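Local coordinates for protein Xcc_ctr_pt (Xanthomonas campestris pv. campestris, PDB 6NJW) that probably cleaves DNA as a metal-dependent class 2 OLD family nuclease, of which this chain is the C-terminal region carrying the magnesium-binding Toprim domain, at residues Pro76-Thr81 and Arg211-His216; Gly57-Thr62 and Arg94-Asn99. One frame throughout, in Å; residues are numbered along the deposited sequence.

Contact 1 of 2, residues Pro76-Thr81 and Arg211-His216; sequences PHVILT and RSALEH
Three aliphatic side chains carry most of this contact: V78 and L80 of strand 77-82 and A213 of helix 208-226. The CB of A213 meets the end of L80, and its distance to L80 CD2 is 3.4 Å, tighter than usual for two carbons. V78 CG2 lies farther from the same methyl, 4.1 Å from A213 CB. V78 CG1 turns to the helix backbone and sits 3.7 Å from A213 O.

The second kind of contact is aliphatic against aromatic. V78 CG1 approaches H216 CD2 to 3.5 Å, and the two side chains pass alongside, pointing opposite ways. The imidazole is brought there by a first torsion of -173°, with CG opposite the backbone N.

No hydrogen bond joins the two segments. Strand 77-81 and helix 211-216 run antiparallel at 174°, their axes 8.3 Å apart. The strand is an inner one of the parallel Toprim sheet. The helix lies on a face of that sheet, since A213 also touches F128 of one neighbouring strand and L214 touches I24 of the other. The chemistry implies that the helix is held on this strand by apolar contact and shape, with the small A213 permitting the close approach.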
ATOM      1  N   PRO A  76       3.861 -16.582   4.681  1.00 36.79           N
ATOM      2  CA  PRO A  76       4.321 -15.235   5.055  1.00 38.20           C
ATOM      3  C   PRO A  76       3.540 -14.156   4.311  1.00 29.66           C
ATOM      4  O   PRO A  76       3.306 -14.249   3.106  1.00 32.81           O
ATOM      5  CB  PRO A  76       5.800 -15.235   4.648  1.00 43.69           C
ATOM      6  CG  PRO A  76       6.179 -16.675   4.477  1.00 41.79           C
ATOM      7  CD  PRO A  76       4.936 -17.413   4.102  1.00 36.00           C
ATOM      8  N   HIS A  77       3.130 -13.115   5.039  1.00 31.53           N
ATOM      9  CA  HIS A  77       2.365 -12.055   4.414  1.00 32.96           C
ATOM     10  C   HIS A  77       2.597 -10.757   5.172  1.00 32.27           C
ATOM     11  O   HIS A  77       3.065 -10.752   6.308  1.00 36.89           O
ATOM     12  CB  HIS A  77       0.868 -12.386   4.384  1.00 35.38           C
ATOM     13  CG  HIS A  77       0.293 -12.570   5.749  1.00 33.77           C
ATOM     14  ND1 HIS A  77       0.443 -13.742   6.458  1.00 34.61           N
ATOM     15  CD2 HIS A  77      -0.369 -11.715   6.564  1.00 36.19           C
ATOM     16  CE1 HIS A  77      -0.121 -13.606   7.649  1.00 35.87           C
ATOM     17  NE2 HIS A  77      -0.619 -12.386   7.738  1.00 38.03           N
ATOM     18  N   VAL A  78       2.265  -9.647   4.515  1.00 31.19           N
ATOM     19  CA  VAL A  78       2.356  -8.324   5.112  1.00 33.85           C
ATOM     20  C   VAL A  78       1.049  -7.591   4.824  1.00 32.99           C
ATOM     21  O   VAL A  78       0.265  -8.002   3.980  1.00 34.28           O
ATOM     22  CB  VAL A  78       3.566  -7.533   4.571  1.00 31.49           C
ATOM     23  CG1 VAL A  78       4.865  -8.206   5.005  1.00 33.00           C
ATOM     24  CG2 VAL A  78       3.500  -7.426   3.037  1.00 32.09           C
ATOM     25  N   ILE A  79       0.824  -6.484   5.529  1.00 30.92           N
ATOM     26  CA  ILE A  79      -0.356  -5.649   5.309  1.00 33.69           C
ATOM     27  C   ILE A  79       0.081  -4.203   5.124  1.00 33.10           C
ATOM     28  O   ILE A  79       0.955  -3.718   5.845  1.00 34.11           O
ATOM     29  CB  ILE A  79      -1.351  -5.753   6.491  1.00 34.58           C
ATOM     30  CG1 ILE A  79      -2.123  -7.071   6.430  1.00 35.95           C
ATOM     31  CG2 ILE A  79      -2.316  -4.560   6.512  1.00 33.85           C
ATOM     32  CD1 ILE A  79      -2.888  -7.388   7.733  1.00 34.68           C
ATOM     33  N   LEU A  80      -0.552  -3.513   4.180  1.00 35.62           N
ATOM     34  CA  LEU A  80      -0.415  -2.075   3.983  1.00 35.01           C
ATOM     35  C   LEU A  80      -1.801  -1.469   4.127  1.00 36.56           C
ATOM     36  O   LEU A  80      -2.711  -1.818   3.365  1.00 35.31           O
ATOM     37  CB  LEU A  80       0.155  -1.757   2.593  1.00 32.63           C
ATOM     38  CG  LEU A  80       1.584  -2.263   2.398  1.00 35.21           C
ATOM     39  CD1 LEU A  80       1.999  -2.288   0.934  1.00 37.28           C
ATOM     40  CD2 LEU A  80       2.466  -1.321   3.179  1.00 41.16           C
ATOM     41  N   THR A  81      -1.965  -0.562   5.084  1.00 35.01           N
ATOM     42  CA  THR A  81      -3.288   0.014   5.302  1.00 43.28           C
ATOM     43  C   THR A  81      -3.133   1.453   5.777  1.00 45.62           C
ATOM     44  O   THR A  81      -2.048   1.874   6.189  1.00 40.32           O
ATOM     45  CB  THR A  81      -4.099  -0.828   6.300  1.00 41.83           C
ATOM     46  OG1 THR A  81      -5.486  -0.441   6.258  1.00 41.06           O
ATOM     47  CG2 THR A  81      -3.552  -0.678   7.700  1.00 42.42           C
ATOM     48  N   ARG A 211       8.093   0.687   1.664  1.00 34.77           N
ATOM     49  CA  ARG A 211       9.430   0.106   1.783  1.00 35.73           C
ATOM     50  C   ARG A 211       9.506  -0.884   2.946  1.00 37.26           C
ATOM     51  O   ARG A 211      10.097  -1.965   2.824  1.00 34.17           O
ATOM     52  CB  ARG A 211      10.478   1.208   1.960  1.00 39.78           C
ATOM     53  CG  ARG A 211      11.911   0.653   2.103  1.00 36.65           C
ATOM     54  CD  ARG A 211      12.942   1.755   2.392  1.00 38.96           C
ATOM     55  NE  ARG A 211      12.862   2.833   1.419  1.00 47.28           N
ATOM     56  CZ  ARG A 211      13.592   2.872   0.312  1.00 51.78           C
ATOM     57  NH1 ARG A 211      14.447   1.896   0.071  1.00 47.07           N
ATOM     58  NH2 ARG A 211      13.479   3.885  -0.541  1.00 52.84           N
ATOM     59  N   SER A 212       8.903  -0.534   4.078  1.00 34.88           N
ATOM     60  CA  SER A 212       8.901  -1.415   5.236  1.00 32.28           C
ATOM     61  C   SER A 212       8.228  -2.743   4.929  1.00 33.18           C
ATOM     62  O   SER A 212       8.745  -3.807   5.294  1.00 35.77           O
ATOM     63  CB  SER A 212       8.194  -0.728   6.406  1.00 38.94           C
ATOM     64  OG  SER A 212       9.033   0.249   7.002  1.00 40.34           O
ATOM     65  N   ALA A 213       7.080  -2.706   4.253  1.00 33.39           N
ATOM     66  CA  ALA A 213       6.374  -3.948   3.978  1.00 33.62           C
ATOM     67  C   ALA A 213       7.129  -4.781   2.968  1.00 33.19           C
ATOM     68  O   ALA A 213       7.195  -6.004   3.100  1.00 33.17           O
ATOM     69  CB  ALA A 213       4.957  -3.668   3.468  1.00 33.33           C
ATOM     70  N   LEU A 214       7.672  -4.140   1.930  1.00 32.78           N
ATOM     71  CA  LEU A 214       8.433  -4.886   0.926  1.00 34.56           C
ATOM     72  C   LEU A 214       9.652  -5.570   1.540  1.00 33.68           C
ATOM     73  O   LEU A 214       9.930  -6.739   1.247  1.00 33.02           O
ATOM     74  CB  LEU A 214       8.853  -3.951  -0.206  1.00 31.51           C
ATOM     75  CG  LEU A 214       7.709  -3.478  -1.093  1.00 35.66           C
ATOM     76  CD1 LEU A 214       8.237  -2.431  -2.102  1.00 37.52           C
ATOM     77  CD2 LEU A 214       7.066  -4.663  -1.827  1.00 35.37           C
ATOM     78  N   GLU A 215      10.392  -4.856   2.392  1.00 34.41           N
ATOM     79  CA  GLU A 215      11.569  -5.431   3.041  1.00 36.55           C
ATOM     80  C   GLU A 215      11.179  -6.531   4.027  1.00 39.57           C
ATOM     81  O   GLU A 215      11.885  -7.539   4.158  1.00 37.09           O
ATOM     82  CB  GLU A 215      12.355  -4.323   3.738  1.00 34.37           C
ATOM     83  CG  GLU A 215      12.916  -3.271   2.751  1.00 37.53           C
ATOM     84  CD  GLU A 215      13.737  -2.165   3.430  1.00 44.34           C
ATOM     85  OE1 GLU A 215      13.482  -1.867   4.612  1.00 41.65           O
ATOM     86  OE2 GLU A 215      14.616  -1.582   2.762  1.00 43.72           O
ATOM     87  N   HIS A 216      10.041  -6.372   4.707  1.00 34.86           N
ATOM     88  CA  HIS A 216       9.603  -7.401   5.644  1.00 32.38           C
ATOM     89  C   HIS A 216       9.321  -8.714   4.919  1.00 33.38           C
ATOM     90  O   HIS A 216       9.794  -9.773   5.340  1.00 34.57           O
ATOM     91  CB  HIS A 216       8.354  -6.938   6.402  1.00 29.09           C
ATOM     92  CG  HIS A 216       7.939  -7.875   7.497  1.00 34.02           C
ATOM     93  ND1 HIS A 216       8.254  -7.661   8.821  1.00 39.54           N
ATOM     94  CD2 HIS A 216       7.265  -9.053   7.459  1.00 32.51           C
ATOM     95  CE1 HIS A 216       7.787  -8.656   9.554  1.00 35.36           C
ATOM     96  NE2 HIS A 216       7.183  -9.515   8.752  1.00 32.17           N
TER

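Contact 2 of 2, residues Gly57-Thr62 and Arg94-Asn99; sequences GGTNFT and RRRLIN
T59 and R96 meet where the loop after strand 51-55 of the Toprim fold passes helix 93-104. T59 CB lies over one face of the R96 guanidinium, 3.6 Å from R96 NE, and the two side chains cross at about a right angle. T59 O lies 3.4 Å from R96 CG, a contact without a hydrogen bond. R96 NE is buried here and has no hydrogen-bond partner in the model. The two terminal nitrogens have partners: NH2 makes a salt bridge to D84, and NH1 donates to the backbone O of D82.

N60 comes next and acts within its own segment. Its OD1 accepts from T62 N at 3.3 Å, a capping bond at the start of helix 62-68. The donor stands 48° out of the carbonyl plane.

The F61 ring receives R96 CD at its edge, 4.1 Å from F61 CD2. The ring and guanidinium planes are 47° apart. R96 bends about its CG-CD bond (chi3 -39°), which turns NE and the guanidinium off the line of the chain, next to the CD that meets the ring.

T62 closes the segment against N99. T62 OG1 is 3.3 Å from N99 CB. One water bridges the two segments: it accepts from F61 N, is hydrogen-bonded to T62 OG1, and donates to R96 O at 3.1 Å.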
ATOM      1  N   GLY A  57      -9.914  -5.298  -1.390  1.00 45.44           N
ATOM      2  CA  GLY A  57     -11.067  -4.522  -1.816  1.00 52.34           C
ATOM      3  C   GLY A  57     -11.772  -3.799  -0.685  1.00 50.25           C
ATOM      4  O   GLY A  57     -12.997  -3.852  -0.572  1.00 48.84           O
ATOM      5  N   GLY A  58     -11.024  -3.114   0.145  1.00 46.76           N
ATOM      6  CA  GLY A  58     -11.592  -2.464   1.306  1.00 46.86           C
ATOM      7  C   GLY A  58     -10.591  -2.485   2.445  1.00 50.48           C
ATOM      8  O   GLY A  58      -9.382  -2.482   2.217  1.00 45.88           O
ATOM      9  N   THR A  59     -11.112  -2.517   3.670  1.00 42.05           N
ATOM     10  CA  THR A  59     -10.262  -2.446   4.850  1.00 46.40           C
ATOM     11  C   THR A  59     -10.421  -3.657   5.754  1.00 47.32           C
ATOM     12  O   THR A  59      -9.899  -3.653   6.872  1.00 47.99           O
ATOM     13  CB  THR A  59     -10.530  -1.160   5.644  1.00 54.40           C
ATOM     14  OG1 THR A  59     -11.902  -1.124   6.052  1.00 49.86           O
ATOM     15  CG2 THR A  59     -10.235   0.081   4.792  1.00 50.92           C
ATOM     16  N   ASN A  60     -11.111  -4.697   5.306  1.00 43.90           N
ATOM     17  CA  ASN A  60     -11.289  -5.883   6.125  1.00 46.52           C
ATOM     18  C   ASN A  60     -10.212  -6.887   5.736  1.00 43.29           C
ATOM     19  O   ASN A  60     -10.387  -7.661   4.796  1.00 39.43           O
ATOM     20  CB  ASN A  60     -12.681  -6.478   5.963  1.00 42.45           C
ATOM     21  CG  ASN A  60     -12.908  -7.630   6.909  1.00 45.02           C
ATOM     22  OD1 ASN A  60     -12.127  -7.839   7.842  1.00 48.96           O
ATOM     23  ND2 ASN A  60     -13.970  -8.393   6.677  1.00 52.23           N
ATOM     24  N   PHE A  61      -9.108  -6.885   6.482  1.00 40.80           N
ATOM     25  CA  PHE A  61      -8.014  -7.812   6.250  1.00 43.20           C
ATOM     26  C   PHE A  61      -8.204  -9.144   6.962  1.00 40.83           C
ATOM     27  O   PHE A  61      -7.486 -10.102   6.661  1.00 35.56           O
ATOM     28  CB  PHE A  61      -6.685  -7.165   6.690  1.00 34.45           C
ATOM     29  CG  PHE A  61      -6.234  -6.052   5.775  1.00 34.27           C
ATOM     30  CD1 PHE A  61      -5.502  -6.334   4.637  1.00 31.91           C
ATOM     31  CD2 PHE A  61      -6.573  -4.737   6.040  1.00 39.76           C
ATOM     32  CE1 PHE A  61      -5.093  -5.320   3.784  1.00 33.98           C
ATOM     33  CE2 PHE A  61      -6.177  -3.707   5.196  1.00 41.87           C
ATOM     34  CZ  PHE A  61      -5.432  -3.996   4.056  1.00 35.48           C
ATOM     35  N   THR A  62      -9.169  -9.244   7.872  1.00 36.48           N
ATOM     36  CA  THR A  62      -9.250 -10.427   8.727  1.00 38.99           C
ATOM     37  C   THR A  62      -9.424 -11.742   7.965  1.00 37.54           C
ATOM     38  O   THR A  62      -8.731 -12.717   8.307  1.00 39.60           O
ATOM     39  CB  THR A  62     -10.373 -10.218   9.751  1.00 41.49           C
ATOM     40  OG1 THR A  62     -10.159  -8.963  10.398  1.00 39.92           O
ATOM     41  CG2 THR A  62     -10.338 -11.305  10.793  1.00 39.10           C
ATOM     42  N   ARG A  94      -7.218   1.054  14.630  1.00 47.13           N
ATOM     43  CA  ARG A  94      -7.026   0.305  15.865  1.00 47.74           C
ATOM     44  C   ARG A  94      -7.835  -0.985  15.858  1.00 45.27           C
ATOM     45  O   ARG A  94      -7.305  -2.067  16.146  1.00 50.97           O
ATOM     46  CB  ARG A  94      -7.405   1.168  17.067  1.00 50.51           C
ATOM     47  CG  ARG A  94      -7.311   0.423  18.373  1.00 51.38           C
ATOM     48  CD  ARG A  94      -7.582   1.307  19.576  1.00 51.32           C
ATOM     49  NE  ARG A  94      -7.427   0.549  20.819  1.00 55.94           N
ATOM     50  CZ  ARG A  94      -8.395  -0.179  21.369  1.00 58.46           C
ATOM     51  NH1 ARG A  94      -9.588  -0.246  20.785  1.00 58.93           N
ATOM     52  NH2 ARG A  94      -8.177  -0.842  22.503  1.00 58.34           N
ATOM     53  N   ARG A  95      -9.130  -0.885  15.556  1.00 49.74           N
ATOM     54  CA  ARG A  95      -9.990  -2.069  15.527  1.00 48.66           C
ATOM     55  C   ARG A  95      -9.599  -2.994  14.382  1.00 45.79           C
ATOM     56  O   ARG A  95      -9.527  -4.218  14.556  1.00 46.20           O
ATOM     57  CB  ARG A  95     -11.457  -1.643  15.403  1.00 51.70           C
ATOM     58  CG  ARG A  95     -12.467  -2.799  15.397  1.00 46.36           C
ATOM     59  CD  ARG A  95     -12.407  -3.588  16.702  1.00 51.94           C
ATOM     60  NE  ARG A  95     -12.583  -2.689  17.834  1.00 52.83           N
ATOM     61  CZ  ARG A  95     -12.275  -2.984  19.088  1.00 59.60           C
ATOM     62  NH1 ARG A  95     -11.777  -4.177  19.392  1.00 54.76           N
ATOM     63  NH2 ARG A  95     -12.469  -2.074  20.038  1.00 60.40           N
ATOM     64  N   ARG A  96      -9.339  -2.417  13.209  1.00 47.11           N
ATOM     65  CA  ARG A  96      -8.896  -3.197  12.061  1.00 49.39           C
ATOM     66  C   ARG A  96      -7.668  -4.035  12.400  1.00 43.31           C
ATOM     67  O   ARG A  96      -7.592  -5.211  12.027  1.00 41.73           O
ATOM     68  CB  ARG A  96      -8.621  -2.250  10.891  1.00 52.46           C
ATOM     69  CG  ARG A  96      -8.110  -2.893   9.602  1.00 55.39           C
ATOM     70  CD  ARG A  96      -7.659  -1.799   8.624  1.00 47.13           C
ATOM     71  NE  ARG A  96      -8.582  -0.663   8.681  1.00 54.77           N
ATOM     72  CZ  ARG A  96      -8.241   0.608   8.494  1.00 54.48           C
ATOM     73  NH1 ARG A  96      -6.984   0.932   8.227  1.00 47.31           N
ATOM     74  NH2 ARG A  96      -9.164   1.561   8.573  1.00 56.83           N
ATOM     75  N   LEU A  97      -6.718  -3.466  13.151  1.00 42.79           N
ATOM     76  CA  LEU A  97      -5.500  -4.194  13.486  1.00 45.61           C
ATOM     77  C   LEU A  97      -5.694  -5.133  14.670  1.00 39.85           C
ATOM     78  O   LEU A  97      -5.059  -6.186  14.726  1.00 41.67           O
ATOM     79  CB  LEU A  97      -4.352  -3.217  13.779  1.00 41.55           C
ATOM     80  CG  LEU A  97      -3.769  -2.497  12.562  1.00 44.22           C
ATOM     81  CD1 LEU A  97      -2.612  -1.576  12.960  1.00 43.71           C
ATOM     82  CD2 LEU A  97      -3.319  -3.504  11.515  1.00 44.08           C
ATOM     83  N   ILE A  98      -6.552  -4.789  15.627  1.00 45.95           N
ATOM     84  CA  ILE A  98      -6.881  -5.765  16.667  1.00 44.95           C
ATOM     85  C   ILE A  98      -7.544  -6.992  16.046  1.00 39.09           C
ATOM     86  O   ILE A  98      -7.293  -8.132  16.460  1.00 45.22           O
ATOM     87  CB  ILE A  98      -7.770  -5.118  17.747  1.00 50.17           C
ATOM     88  CG1 ILE A  98      -6.942  -4.130  18.581  1.00 48.25           C
ATOM     89  CG2 ILE A  98      -8.384  -6.192  18.647  1.00 47.80           C
ATOM     90  CD1 ILE A  98      -7.767  -3.302  19.545  1.00 55.34           C
ATOM     91  N   ASN A  99      -8.374  -6.779  15.027  1.00 41.14           N
ATOM     92  CA  ASN A  99      -9.050  -7.901  14.380  1.00 41.25           C
ATOM     93  C   ASN A  99      -8.055  -8.874  13.757  1.00 44.01           C
ATOM     94  O   ASN A  99      -8.252 -10.096  13.830  1.00 42.17           O
ATOM     95  CB  ASN A  99     -10.039  -7.380  13.341  1.00 45.21           C
ATOM     96  CG  ASN A  99     -11.338  -6.897  13.978  1.00 49.80           C
ATOM     97  OD1 ASN A  99     -11.669  -7.300  15.084  1.00 49.45           O
ATOM     98  ND2 ASN A  99     -12.053  -6.015  13.292  1.00 49.24           N
TER
HETATM   99  O   HOH W   1      -9.103  -6.142   9.476  1.00 46.95           O

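How the contacts relate
Contacts 1 and 2 have centres 15 Å apart. Contact 1 includes strand 77-82, and contact 2 touches the same strand. Helix 208-226 packs against it through V78 and L80 in contact 1. In contact 2, F61 reaches the strand from the loop: its CZ is 3.6 Å from L80 O, and its CD1 is 3.9 Å from I79 CG1. R96 NH1 also lies 2.8 Å from T81 OG1. Both contacts border the metal site. D82 and Y209 bind the magnesium, about 5 Å from the L80 side chain and about 7 Å from that of F61. E27 and D84, which bind magnesium in another structure of this protein but hold none here, neighbour contact 2, consistent with a two-metal mechanism.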